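BepC protein (Bartonella tribocorum, PDB 4WGJ) probably transfers AMP from ATP to threonine or tyrosine hydroxyls of target proteins through its Fic domain. Local coordinates at residues A60-I65 and A152-K157. Sequence-based numbering, arbitrary orientation.
Sequences AYLSLI and AHPFRK. With ANP (phosphoaminophosphonic acid-adenylate ester), chain B.
Lys157 NZ donates to ANP O2B at 2.7 Å and, more weakly, to O1A at 3.3 Å, so one ammonium group bridges the alpha and beta phosphates. The side chain bends at chi2 (63°) and again at chi4 (62°), which brings NZ alongside the phosphate oxygens. His153, the first residue beyond helix 135-152 and with a positive phi, sets its ring edge-on to the ester oxygen of ANP, CE1 lying 3.5 Å from ANP O5'. Behind these ligand-facing residues, Phe155 and Pro154 turn to helix 59-70. Toward 60-65 the Phe155 ring presents its rim: Leu62 CG lies in the ring plane, 3.9 Å from CE2, and Ser63 OG is as near to CE1. Residues 153-161 read HPFRKGNGR, the first nine residues of the Fic signature HPFx(D/E)GNGRxxR, with a lysine where most relatives carry an acid; Gly158, Asn159, Gly160 and Arg161, and Arg164 at the end of the signature, bind the nucleotide too. With CG anti to its backbone N (chi1 -174°), Leu62 carries CD2 to within 3.8 Å of Pro154 CG, the two side chains crossing at about a right angle. Pro154 CB also sits over one face of the Phe155 ring, offset toward its rim. His66, one residue beyond 60-65 on the same helix, stacks with Phe155 and hydrogen-bonds through NE2 to the Lys157 carbonyl.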
loop_
_atom_site.group_PDB
_atom_site.type_symbol
_atom_site.label_atom_id
_atom_site.label_comp_id
_atom_site.label_asym_id
_atom_site.label_seq_id
_atom_site.Cartn_x
_atom_site.Cartn_y
_atom_site.Cartn_z
ATOM N N ALA A 60 -10.508 -1.089 -6.524
ATOM C CA ALA A 60 -11.476 -1.514 -5.528
ATOM C C ALA A 60 -10.904 -2.618 -4.647
ATOM O O ALA A 60 -11.157 -2.644 -3.445
ATOM C CB ALA A 60 -12.773 -1.983 -6.199
ATOM N N TYR A 61 -10.154 -3.543 -5.244
ATOM C CA TYR A 61 -9.536 -4.620 -4.466
ATOM C C TYR A 61 -8.486 -4.070 -3.497
ATOM O O TYR A 61 -8.402 -4.503 -2.341
ATOM C CB TYR A 61 -8.895 -5.671 -5.384
ATOM C CG TYR A 61 -8.384 -6.891 -4.638
ATOM C CD1 TYR A 61 -9.259 -7.708 -3.914
ATOM C CD2 TYR A 61 -7.038 -7.246 -4.675
ATOM C CE1 TYR A 61 -8.804 -8.829 -3.233
ATOM C CE2 TYR A 61 -6.577 -8.357 -3.998
ATOM C CZ TYR A 61 -7.463 -9.146 -3.283
ATOM O OH TYR A 61 -7.000 -10.256 -2.610
ATOM N N LEU A 62 -7.674 -3.124 -3.961
ATOM C CA LEU A 62 -6.702 -2.509 -3.064
ATOM C C LEU A 62 -7.393 -1.855 -1.859
ATOM O O LEU A 62 -6.932 -1.975 -0.712
ATOM C CB LEU A 62 -5.874 -1.475 -3.813
ATOM C CG LEU A 62 -4.727 -0.849 -3.025
ATOM C CD1 LEU A 62 -3.675 -1.908 -2.634
ATOM C CD2 LEU A 62 -4.083 0.284 -3.837
ATOM N N SER A 63 -8.500 -1.166 -2.116
ATOM C CA SER A 63 -9.256 -0.539 -1.031
ATOM C C SER A 63 -9.847 -1.577 -0.087
ATOM O O SER A 63 -9.909 -1.350 1.112
ATOM C CB SER A 63 -10.355 0.365 -1.582
ATOM O OG SER A 63 -9.764 1.571 -2.068
ATOM N N LEU A 64 -10.259 -2.722 -0.624
ATOM C CA LEU A 64 -10.777 -3.807 0.232
ATOM C C LEU A 64 -9.667 -4.320 1.149
ATOM O O LEU A 64 -9.875 -4.584 2.343
ATOM C CB LEU A 64 -11.327 -4.953 -0.617
ATOM C CG LEU A 64 -11.571 -6.266 0.147
ATOM C CD1 LEU A 64 -12.687 -6.100 1.170
ATOM C CD2 LEU A 64 -11.873 -7.412 -0.830
ATOM N N ILE A 65 -8.479 -4.466 0.579
ATOM C CA ILE A 65 -7.317 -4.848 1.373
ATOM C C ILE A 65 -7.070 -3.813 2.467
ATOM O O ILE A 65 -6.891 -4.166 3.646
ATOM C CB ILE A 65 -6.072 -4.999 0.499
ATOM C CG1 ILE A 65 -6.183 -6.292 -0.313
ATOM C CG2 ILE A 65 -4.806 -5.015 1.368
ATOM C CD1 ILE A 65 -5.120 -6.420 -1.403
ATOM N N ALA A 152 1.721 5.448 -6.593
ATOM C CA ALA A 152 0.341 5.926 -6.450
ATOM C C ALA A 152 0.029 6.323 -4.999
ATOM O O ALA A 152 -0.584 7.371 -4.761
ATOM C CB ALA A 152 -0.644 4.873 -6.931
ATOM N N HIS A 153 0.454 5.486 -4.051
ATOM C CA HIS A 153 0.391 5.805 -2.615
ATOM C C HIS A 153 -1.004 6.307 -2.268
ATOM O O HIS A 153 -1.159 7.429 -1.788
ATOM C CB HIS A 153 1.460 6.866 -2.284
ATOM C CG HIS A 153 1.750 7.047 -0.820
ATOM N ND1 HIS A 153 2.638 6.247 -0.129
ATOM C CD2 HIS A 153 1.324 7.984 0.065
ATOM C CE1 HIS A 153 2.734 6.673 1.118
ATOM N NE2 HIS A 153 1.941 7.721 1.266
ATOM N N PRO A 154 -2.035 5.490 -2.547
ATOM C CA PRO A 154 -3.395 6.042 -2.587
ATOM C C PRO A 154 -3.996 6.423 -1.240
ATOM O O PRO A 154 -5.031 7.090 -1.240
ATOM C CB PRO A 154 -4.228 4.896 -3.196
ATOM C CG PRO A 154 -3.230 3.983 -3.852
ATOM C CD PRO A 154 -2.007 4.081 -2.970
ATOM N N PHE A 155 -3.397 5.999 -0.128
ATOM C CA PHE A 155 -4.006 6.239 1.190
ATOM C C PHE A 155 -3.204 7.219 2.042
ATOM O O PHE A 155 -2.015 7.435 1.813
ATOM C CB PHE A 155 -4.174 4.907 1.946
ATOM C CG PHE A 155 -4.887 3.856 1.132
ATOM C CD1 PHE A 155 -6.272 3.861 1.038
ATOM C CD2 PHE A 155 -4.165 2.900 0.416
ATOM C CE1 PHE A 155 -6.934 2.923 0.259
ATOM C CE2 PHE A 155 -4.825 1.960 -0.372
ATOM C CZ PHE A 155 -6.210 1.978 -0.445
ATOM N N ARG A 156 -3.855 7.795 3.045
ATOM C CA ARG A 156 -3.160 8.716 3.947
ATOM C C ARG A 156 -2.051 7.982 4.719
ATOM O O ARG A 156 -1.007 8.551 5.032
ATOM C CB ARG A 156 -4.156 9.374 4.907
ATOM C CG ARG A 156 -3.519 10.269 5.978
ATOM C CD ARG A 156 -2.683 11.405 5.357
ATOM N NE ARG A 156 -2.053 12.233 6.393
ATOM C CZ ARG A 156 -0.956 11.890 7.070
ATOM N NH1 ARG A 156 -0.351 10.723 6.833
ATOM N NH2 ARG A 156 -0.466 12.713 7.994
ATOM N N LYS A 157 -2.281 6.705 4.999
ATOM C CA LYS A 157 -1.341 5.887 5.760
ATOM C C LYS A 157 -1.694 4.429 5.485
ATOM O O LYS A 157 -2.823 4.134 5.075
ATOM C CB LYS A 157 -1.425 6.198 7.270
ATOM C CG LYS A 157 -0.224 5.707 8.110
ATOM C CD LYS A 157 1.059 6.413 7.665
ATOM C CE LYS A 157 2.219 6.171 8.623
ATOM N NZ LYS A 157 2.577 4.729 8.714
HETATM P PG ANP B . 5.178 0.433 6.423
HETATM O O1G ANP B . 4.692 -0.893 7.123
HETATM O O2G ANP B . 6.495 0.813 7.041
HETATM O O3G ANP B . 5.361 0.147 4.889
HETATM P PB ANP B . 2.637 1.944 6.021
HETATM O O1B ANP B . 2.056 0.594 5.756
HETATM O O2B ANP B . 1.743 2.801 6.964
HETATM N N3B ANP B . 4.155 1.775 6.737
HETATM P PA ANP B . 2.982 4.291 4.512
HETATM O O1A ANP B . 3.744 4.869 5.652
HETATM O O2A ANP B . 1.710 5.027 4.112
HETATM O O3A ANP B . 2.705 2.730 4.661
HETATM O "O5'" ANP B . 3.960 4.222 3.263
HETATM C "C5'" ANP B . 5.250 3.584 3.429
HETATM C "C4'" ANP B . 5.856 3.242 2.091
HETATM O "O4'" ANP B . 6.524 4.410 1.545
HETATM C "C3'" ANP B . 6.912 2.132 2.159
HETATM O "O3'" ANP B . 6.792 1.200 1.088
HETATM C "C2'" ANP B . 8.228 2.912 2.096
HETATM O "O2'" ANP B . 9.309 2.142 1.586
HETATM C "C1'" ANP B . 7.834 4.046 1.155
HETATM N N9 ANP B . 8.719 5.206 1.243
HETATM C C8 ANP B . 9.297 5.720 2.375
HETATM N N7 ANP B . 10.072 6.756 2.157
HETATM C C5 ANP B . 10.002 6.936 0.783
HETATM C C6 ANP B . 10.603 7.868 -0.087
HETATM N N6 ANP B . 11.420 8.841 0.322
HETATM N N1 ANP B . 10.326 7.767 -1.406
HETATM C C2 ANP B . 9.512 6.792 -1.820
HETATM N N3 ANP B . 8.890 5.858 -1.096
HETATM C C4 ANP B . 9.176 5.986 0.204
#